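Local coordinates for leucine aminopeptidase 1 (Caenorhabditis elegans, PDB 2HC9), which releases N-terminal amino acids, preferably leucine, from peptides using two zinc ions per subunit, and probably acts as a digestive enzyme, at residues 26-31 and 114-119; 73-78 and 98-103. The protein carries 1 engineered substitution. All coordinates share one frame; numbering follows the deposited sequence. Where two conformers were deposited one is given.

Both contacts sit in the N-terminal domain, whose family belongs to the macro clan, and their centres are about 17 Å apart. Interaction 2 (73-78 with 98-103) is nested along the chain inside the loop closed by interaction 1 (26-31 with 114-119). The two share the mixed sheet that contains strands 18-25, 72-77 and 108-114, and they meet directly on strand 72-77. There K26 N lies 3.2 Å from V77 O, a probable hydrogen bond, and L29 packs on L74 and T76. Helix 26-31 thus covers one face of that strand, while interaction 2 lies on the other. Both concern the build of this domain, away from the annotated zinc and bicarbonate sites.

Interaction 1: 26-31 and 114-119; sequences KSVLKN and FAEYPD
V28 and F114 carry most of this contact, with L29 adding a second grip on the phenylalanine. V28 sits on the short helix 26-31 and points toward the chain as it leaves strand 108-114. Its CG1 methyl comes to 3.7 Å from F114 CB, so it touches the root of the phenylalanine and not its ring. The same CG1 lies 3.8 Å from F114 O, close beside the backbone as well. With CG1 anti to the backbone N (chi1 173°), that methyl is sent to F114, while CG2 makes only a marginal approach to E116 in the given conformer of the glutamate.

L29 reaches the ring itself. The end of its side chain bends in, and CD2 stops 3.8 Å from F114 CD2, the two side chains crossing at about a right angle and the methyl approaching the ring obliquely. F38 packs edge-to-face with that ring and V32 touches the phenylalanine, so F114 is buried among apolar neighbours. L29 bridges two parts of one sheet, with CD2 against F114 and the rest of its side chain on strand 72-77.

In the fold, the contact brings together the connections that follow two neighbouring parallel strands: helix 26-31 comes straight after strand 18-25, and the loop that begins at the end of strand 108-114 leads into helix 120-128. F114 is backbone-bonded to V23, which ties the strand ends side by side. Just beyond the apolar patch, D119 OD2 makes a salt bridge with K25 NZ, and S27 OG is hydrogen-bonded to D79 OD1.

No hydrogen bond joins 26-31 to 114-119, so shape fit and the burial of apolar groups hold the two together, and no directional bond sets their spacing.

Interaction 2: 73-78 and 98-103; sequences HLITVP and KPINYP. With SO4 (sulfate ion), chain E.
K98 NZ donates a hydrogen bond to O3 of a sulfate ion at 3.0 Å, and a weak one to O1 of the same ion. Bends at chi2 (64°) and chi4 (81°) curl the lysine chain so that its ammonium group meets two oxygens at once. NH2 of R467 is also bonded to this anion, which probably came from the crystallisation liquor.

Two residues further on, I100 provides the contact with strand 72-77. Its side chain and that of H73 come from opposite directions, and in the given conformer of the histidine the isoleucine lies over the imidazole face. The CD1 methyl makes a CH-pi contact there, 3.7 Å from the ring centroid and 14° off the normal. It is displaced toward the rim, nearest to CG. The other branch, CG2, reaches the far part of the ring and lies 3.6 Å from H73 CE1, so the two methyls cover the imidazole from CG to CE1.

The segments belong to a beta-alpha-beta crossover: strand 72-77 is followed by helix 90-97, then by the irregular 98-103, before the chain enters parallel strand 108-114 beyond strand 18-25. I75 and V77 point to the side of the sheet where helix 90-97 packs, I75 touching E96 and L97. I75 CD1 also approaches I100 CD1, at a loose 4.5 Å, extending the apolar surface from the helix end to the histidine. Y102 lies against S19 and I21 of strand 18-25, and P103 packs on R58 of the second subunit.

Interaction 1: 26-31 and 114-119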
ATOM      1  N   LYS A  26      21.650  -0.143  43.202  1.00 23.57           N
ATOM      2  CA  LYS A  26      21.990   1.042  43.970  1.00 25.97           C
ATOM      3  C   LYS A  26      22.056   0.755  45.469  1.00 26.74           C
ATOM      4  O   LYS A  26      22.997   1.164  46.134  1.00 28.60           O
ATOM      5  CB  LYS A  26      20.930   2.128  43.675  1.00 30.79           C
ATOM      6  CG  LYS A  26      21.280   3.521  44.181  1.00 36.63           C
ATOM      7  CD  LYS A  26      22.523   4.062  43.483  1.00 40.43           C
ATOM      8  CE  LYS A  26      23.012   5.330  44.142  1.00 44.41           C
ATOM      9  NZ  LYS A  26      22.024   6.429  44.000  1.00 43.90           N
ATOM     10  N   SER A  27      21.080   0.012  45.992  1.00 24.51           N
ATOM     11  CA  SER A  27      21.033  -0.250  47.422  1.00 28.83           C
ATOM     12  C   SER A  27      22.210  -1.118  47.850  1.00 28.65           C
ATOM     13  O   SER A  27      22.725  -0.958  48.970  1.00 29.85           O
ATOM     14  CB  SER A  27      19.713  -0.918  47.834  1.00 26.24           C
ATOM     15  OG  SER A  27      19.566  -2.187  47.194  1.00 26.80           O
ATOM     16  N   VAL A  28      22.642  -2.023  46.968  1.00 21.26           N
ATOM     17  CA  VAL A  28      23.749  -2.936  47.277  1.00 22.24           C
ATOM     18  C   VAL A  28      25.072  -2.163  47.215  1.00 25.80           C
ATOM     19  O   VAL A  28      25.894  -2.206  48.155  1.00 23.93           O
ATOM     20  CB  VAL A  28      23.777  -4.145  46.313  1.00 21.25           C
ATOM     21  CG1 VAL A  28      25.033  -4.983  46.542  1.00 21.78           C
ATOM     22  CG2 VAL A  28      22.489  -4.999  46.478  1.00 21.28           C
ATOM     23  N   LEU A  29      25.253  -1.431  46.116  1.00 23.32           N
ATOM     24  CA  LEU A  29      26.424  -0.559  45.937  1.00 23.17           C
ATOM     25  C   LEU A  29      26.612   0.429  47.086  1.00 27.94           C
ATOM     26  O   LEU A  29      27.748   0.699  47.487  1.00 27.18           O
ATOM     27  CB  LEU A  29      26.363   0.200  44.604  1.00 22.69           C
ATOM     28  CG  LEU A  29      26.441  -0.648  43.323  1.00 22.71           C
ATOM     29  CD1 LEU A  29      26.257   0.228  42.076  1.00 20.45           C
ATOM     30  CD2 LEU A  29      27.746  -1.417  43.242  1.00 21.42           C
ATOM     31  N   LYS A  30      25.503   0.962  47.612  1.00 26.30           N
ATOM     32  CA  LYS A  30      25.555   1.882  48.756  1.00 30.39           C
ATOM     33  C   LYS A  30      26.232   1.227  49.968  1.00 28.28           C
ATOM     34  O   LYS A  30      26.857   1.905  50.779  1.00 29.66           O
ATOM     35  CB  LYS A  30      24.145   2.320  49.151  1.00 33.73           C
ATOM     36  CG  LYS A  30      23.635   3.542  48.435  1.00 48.27           C
ATOM     37  CD  LYS A  30      22.253   3.964  48.977  1.00 55.20           C
ATOM     38  CE  LYS A  30      22.236   4.022  50.514  1.00 60.60           C
ATOM     39  NZ  LYS A  30      21.368   5.121  51.058  1.00 66.04           N
ATOM     40  N   ASN A  31      26.092  -0.083  50.095  1.00 29.61           N
ATOM     41  CA  ASN A  31      26.639  -0.794  51.246  1.00 34.20           C
ATOM     42  C   ASN A  31      28.001  -1.433  51.020  1.00 33.99           C
ATOM     43  O   ASN A  31      28.588  -2.001  51.941  1.00 33.76           O
ATOM     44  CB  ASN A  31      25.632  -1.807  51.779  1.00 34.41           C
ATOM     45  CG  ASN A  31      24.482  -1.135  52.508  1.00 43.18           C
ATOM     46  OD1 ASN A  31      23.360  -1.618  52.488  1.00 47.93           O
ATOM     47  ND2 ASN A  31      24.758  -0.006  53.136  1.00 40.99           N
ATOM     48  N   PHE A 114      28.095  -7.297  42.146  1.00 18.16           N
ATOM     49  CA  PHE A 114      27.515  -7.297  43.497  1.00 19.57           C
ATOM     50  C   PHE A 114      26.031  -7.609  43.403  1.00 26.14           C
ATOM     51  O   PHE A 114      25.227  -6.729  43.161  1.00 29.18           O
ATOM     52  CB  PHE A 114      27.683  -5.925  44.144  1.00 18.18           C
ATOM     53  CG  PHE A 114      29.112  -5.563  44.430  1.00 20.62           C
ATOM     54  CD1 PHE A 114      29.800  -6.171  45.482  1.00 23.98           C
ATOM     55  CD2 PHE A 114      29.755  -4.585  43.673  1.00 24.59           C
ATOM     56  CE1 PHE A 114      31.137  -5.829  45.765  1.00 25.33           C
ATOM     57  CE2 PHE A 114      31.091  -4.227  43.943  1.00 25.40           C
ATOM     58  CZ  PHE A 114      31.779  -4.852  44.997  1.00 26.99           C
ATOM     59  N   ALA A 115      25.667  -8.864  43.577  1.00 25.25           N
ATOM     60  CA  ALA A 115      24.275  -9.248  43.374  1.00 25.88           C
ATOM     61  C   ALA A 115      23.873 -10.121  44.524  1.00 27.46           C
ATOM     62  O   ALA A 115      24.638 -10.988  44.964  1.00 27.27           O
ATOM     63  CB  ALA A 115      24.103  -9.973  42.049  1.00 26.20           C
ATOM     64  N   GLU A 116      22.665  -9.887  45.023  1.00 24.92           N
ATOM     65  CA  GLU A 116      22.028 -10.768  45.984  0.50 25.26           C
ATOM     66  C   GLU A 116      21.703 -12.083  45.321  1.00 24.66           C
ATOM     67  O   GLU A 116      21.535 -12.142  44.105  1.00 19.68           O
ATOM     68  CB  GLU A 116      20.731 -10.140  46.497  0.50 28.39           C
ATOM     69  CG  GLU A 116      20.939  -9.078  47.552  0.50 33.09           C
ATOM     70  CD  GLU A 116      20.741  -9.604  48.961  0.50 39.60           C
ATOM     71  OE1 GLU A 116      21.652 -10.284  49.477  0.50 33.15           O
ATOM     72  OE2 GLU A 116      19.673  -9.327  49.554  0.50 41.98           O
ATOM     73  N   TYR A 117      21.583 -13.135  46.118  1.00 22.10           N
ATOM     74  CA  TYR A 117      21.444 -14.493  45.600  1.00 24.62           C
ATOM     75  C   TYR A 117      20.325 -14.671  44.558  1.00 24.22           C
ATOM     76  O   TYR A 117      20.529 -15.338  43.541  1.00 23.98           O
ATOM     77  CB  TYR A 117      21.211 -15.425  46.781  1.00 26.77           C
ATOM     78  CG  TYR A 117      21.449 -16.869  46.539  1.00 31.27           C
ATOM     79  CD1 TYR A 117      22.584 -17.317  45.874  1.00 28.47           C
ATOM     80  CD2 TYR A 117      20.536 -17.802  47.006  1.00 36.59           C
ATOM     81  CE1 TYR A 117      22.801 -18.667  45.687  1.00 35.70           C
ATOM     82  CE2 TYR A 117      20.734 -19.131  46.817  1.00 35.98           C
ATOM     83  CZ  TYR A 117      21.851 -19.561  46.170  1.00 35.64           C
ATOM     84  OH  TYR A 117      22.010 -20.909  46.013  1.00 38.82           O
ATOM     85  N   PRO A 118      19.138 -14.092  44.815  1.00 24.63           N
ATOM     86  CA  PRO A 118      18.075 -14.265  43.819  1.00 25.46           C
ATOM     87  C   PRO A 118      18.333 -13.572  42.473  1.00 21.32           C
ATOM     88  O   PRO A 118      17.664 -13.901  41.496  1.00 21.66           O
ATOM     89  CB  PRO A 118      16.853 -13.636  44.500  1.00 28.85           C
ATOM     90  CG  PRO A 118      17.181 -13.612  45.969  1.00 28.83           C
ATOM     91  CD  PRO A 118      18.652 -13.311  45.979  1.00 26.04           C
ATOM     92  N   ASP A 119      19.268 -12.620  42.431  1.00 17.96           N
ATOM     93  CA  ASP A 119      19.583 -11.873  41.209  1.00 19.18           C
ATOM     94  C   ASP A 119      20.705 -12.477  40.390  1.00 19.48           C
ATOM     95  O   ASP A 119      20.856 -12.121  39.225  1.00 16.74           O
ATOM     96  CB  ASP A 119      19.979 -10.439  41.533  1.00 16.29           C
ATOM     97  CG  ASP A 119      18.780  -9.576  41.979  1.00 22.97           C
ATOM     98  OD1 ASP A 119      17.621 -10.032  41.855  1.00 21.14           O
ATOM     99  OD2 ASP A 119      19.013  -8.457  42.468  1.00 23.87           O
TER

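Interaction 2: 73-78 and 98-103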
ATOM      1  N   HIS A  73      33.937   1.116  33.796  1.00 20.77           N
ATOM      2  CA  HIS A  73      32.550   1.578  33.934  0.50 19.24           C
ATOM      3  C   HIS A  73      31.936   1.066  35.232  1.00 20.94           C
ATOM      4  O   HIS A  73      32.245  -0.048  35.659  1.00 20.01           O
ATOM      5  CB  HIS A  73      31.712   1.032  32.769  0.50 17.87           C
ATOM      6  CG  HIS A  73      32.119   1.562  31.434  0.50 18.36           C
ATOM      7  ND1 HIS A  73      33.093   0.967  30.661  0.50 15.88           N
ATOM      8  CD2 HIS A  73      31.683   2.634  30.734  0.50 15.91           C
ATOM      9  CE1 HIS A  73      33.235   1.648  29.540  0.50 16.51           C
ATOM     10  NE2 HIS A  73      32.393   2.667  29.561  0.50 22.29           N
ATOM     11  N   LEU A  74      31.040   1.856  35.819  1.00 18.64           N
ATOM     12  CA  LEU A  74      30.120   1.365  36.853  1.00 18.22           C
ATOM     13  C   LEU A  74      28.702   1.347  36.255  1.00 20.49           C
ATOM     14  O   LEU A  74      28.241   2.343  35.707  1.00 22.04           O
ATOM     15  CB  LEU A  74      30.137   2.310  38.061  1.00 19.20           C
ATOM     16  CG  LEU A  74      29.107   2.088  39.186  1.00 19.71           C
ATOM     17  CD1 LEU A  74      29.395   0.809  39.951  1.00 16.72           C
ATOM     18  CD2 LEU A  74      29.105   3.244  40.159  1.00 24.84           C
ATOM     19  N   ILE A  75      28.030   0.214  36.389  1.00 19.50           N
ATOM     20  CA  ILE A  75      26.635   0.073  35.978  1.00 20.53           C
ATOM     21  C   ILE A  75      25.761  -0.042  37.234  1.00 19.41           C
ATOM     22  O   ILE A  75      25.895  -0.983  38.019  1.00 19.50           O
ATOM     23  CB  ILE A  75      26.436  -1.153  35.042  1.00 21.44           C
ATOM     24  CG1 ILE A  75      27.136  -0.899  33.697  1.00 21.50           C
ATOM     25  CG2 ILE A  75      24.923  -1.453  34.836  1.00 20.25           C
ATOM     26  CD1 ILE A  75      27.082  -2.136  32.743  1.00 21.93           C
ATOM     27  N   THR A  76      24.889   0.946  37.417  1.00 18.20           N
ATOM     28  CA  THR A  76      23.926   0.922  38.498  0.70 20.72           C
ATOM     29  C   THR A  76      22.584   0.374  38.002  1.00 22.65           C
ATOM     30  O   THR A  76      22.001   0.892  37.041  1.00 24.32           O
ATOM     31  CB  THR A  76      23.765   2.328  39.128  0.70 20.76           C
ATOM     32  OG1 THR A  76      25.048   2.795  39.579  0.70 21.66           O
ATOM     33  CG2 THR A  76      22.796   2.289  40.307  0.70 20.22           C
ATOM     34  N   VAL A  77      22.111  -0.665  38.672  1.00 17.99           N
ATOM     35  CA  VAL A  77      20.857  -1.338  38.343  1.00 19.62           C
ATOM     36  C   VAL A  77      19.785  -0.772  39.282  1.00 20.97           C
ATOM     37  O   VAL A  77      20.033  -0.619  40.474  1.00 22.12           O
ATOM     38  CB  VAL A  77      21.011  -2.878  38.604  1.00 19.25           C
ATOM     39  CG1 VAL A  77      19.712  -3.658  38.262  1.00 18.40           C
ATOM     40  CG2 VAL A  77      22.178  -3.424  37.782  1.00 17.94           C
ATOM     41  N   PRO A  78      18.579  -0.476  38.756  1.00 25.60           N
ATOM     42  CA  PRO A  78      17.540   0.017  39.670  1.00 22.13           C
ATOM     43  C   PRO A  78      17.089  -1.022  40.692  1.00 19.04           C
ATOM     44  O   PRO A  78      17.114  -2.235  40.424  1.00 21.11           O
ATOM     45  CB  PRO A  78      16.389   0.432  38.747  1.00 21.49           C
ATOM     46  CG  PRO A  78      16.682  -0.132  37.414  1.00 23.00           C
ATOM     47  CD  PRO A  78      18.126  -0.564  37.353  1.00 20.82           C
ATOM     48  N   LYS A  98      25.510  -3.454  26.759  1.00 18.36           N
ATOM     49  CA  LYS A  98      25.608  -3.798  25.332  1.00 20.23           C
ATOM     50  C   LYS A  98      26.318  -2.739  24.491  1.00 19.84           C
ATOM     51  O   LYS A  98      27.097  -3.100  23.608  1.00 25.10           O
ATOM     52  CB  LYS A  98      24.217  -4.162  24.752  1.00 19.61           C
ATOM     53  CG  LYS A  98      24.217  -4.726  23.344  1.00 24.56           C
ATOM     54  CD  LYS A  98      24.956  -6.063  23.280  1.00 23.75           C
ATOM     55  CE  LYS A  98      25.116  -6.520  21.835  1.00 24.34           C
ATOM     56  NZ  LYS A  98      26.255  -5.819  21.236  1.00 22.15           N
ATOM     57  N   PRO A  99      26.086  -1.429  24.758  1.00 21.47           N
ATOM     58  CA  PRO A  99      26.829  -0.408  24.007  1.00 22.51           C
ATOM     59  C   PRO A  99      28.322  -0.317  24.251  1.00 24.81           C
ATOM     60  O   PRO A  99      29.030   0.287  23.437  1.00 26.61           O
ATOM     61  CB  PRO A  99      26.194   0.915  24.489  1.00 22.47           C
ATOM     62  CG  PRO A  99      24.851   0.520  24.995  1.00 23.09           C
ATOM     63  CD  PRO A  99      25.101  -0.785  25.658  1.00 22.27           C
ATOM     64  N   ILE A 100      28.800  -0.834  25.382  1.00 23.22           N
ATOM     65  CA  ILE A 100      30.197  -0.639  25.726  1.00 21.99           C
ATOM     66  C   ILE A 100      31.122  -1.344  24.740  1.00 20.50           C
ATOM     67  O   ILE A 100      30.942  -2.517  24.431  1.00 21.65           O
ATOM     68  CB  ILE A 100      30.505  -1.058  27.164  1.00 23.59           C
ATOM     69  CG1 ILE A 100      29.750  -0.148  28.142  1.00 21.20           C
ATOM     70  CG2 ILE A 100      32.031  -1.022  27.433  1.00 24.55           C
ATOM     71  CD1 ILE A 100      29.861  -0.633  29.592  1.00 25.68           C
ATOM     72  N   ASN A 101      32.120  -0.601  24.266  1.00 22.36           N
ATOM     73  CA  ASN A 101      33.225  -1.177  23.504  1.00 22.12           C
ATOM     74  C   ASN A 101      34.528  -1.134  24.276  1.00 27.55           C
ATOM     75  O   ASN A 101      34.755  -0.210  25.066  1.00 31.53           O
ATOM     76  CB  ASN A 101      33.353  -0.453  22.174  1.00 28.06           C
ATOM     77  CG  ASN A 101      32.123  -0.638  21.303  1.00 22.88           C
ATOM     78  OD1 ASN A 101      31.521  -1.712  21.271  1.00 27.97           O
ATOM     79  ND2 ASN A 101      31.726   0.429  20.618  1.00 30.88           N
ATOM     80  N   TYR A 102      35.377  -2.140  24.072  1.00 22.18           N
ATOM     81  CA  TYR A 102      36.672  -2.213  24.779  1.00 20.78           C
ATOM     82  C   TYR A 102      37.777  -1.788  23.803  1.00 23.19           C
ATOM     83  O   TYR A 102      37.714  -2.118  22.606  1.00 23.03           O
ATOM     84  CB  TYR A 102      36.926  -3.642  25.311  1.00 18.69           C
ATOM     85  CG  TYR A 102      35.745  -4.177  26.071  1.00 17.60           C
ATOM     86  CD1 TYR A 102      35.496  -3.756  27.377  1.00 19.58           C
ATOM     87  CD2 TYR A 102      34.842  -5.086  25.477  1.00 16.45           C
ATOM     88  CE1 TYR A 102      34.397  -4.205  28.075  1.00 20.06           C
ATOM     89  CE2 TYR A 102      33.706  -5.555  26.193  1.00 17.80           C
ATOM     90  CZ  TYR A 102      33.506  -5.102  27.494  1.00 20.22           C
ATOM     91  OH  TYR A 102      32.423  -5.523  28.236  1.00 19.77           O
ATOM     92  N   PRO A 103      38.786  -1.043  24.293  1.00 22.15           N
ATOM     93  CA  PRO A 103      39.895  -0.714  23.399  1.00 24.66           C
ATOM     94  C   PRO A 103      40.458  -1.938  22.693  1.00 25.97           C
ATOM     95  O   PRO A 103      40.478  -3.038  23.241  1.00 24.83           O
ATOM     96  CB  PRO A 103      40.934  -0.068  24.330  1.00 23.60           C
ATOM     97  CG  PRO A 103      40.108   0.508  25.439  1.00 26.83           C
ATOM     98  CD  PRO A 103      38.967  -0.467  25.643  1.00 21.84           C
TER
HETATM   99  S   SO4 E 901      28.216  -5.958  18.318  1.00 38.58           S
HETATM  100  O1  SO4 E 901      28.726  -5.975  19.694  1.00 41.26           O
HETATM  101  O2  SO4 E 901      29.048  -6.808  17.463  1.00 38.74           O
HETATM  102  O3  SO4 E 901      26.817  -6.426  18.343  1.00 29.74           O
HETATM  103  O4  SO4 E 901      28.259  -4.615  17.740  1.00 39.62           O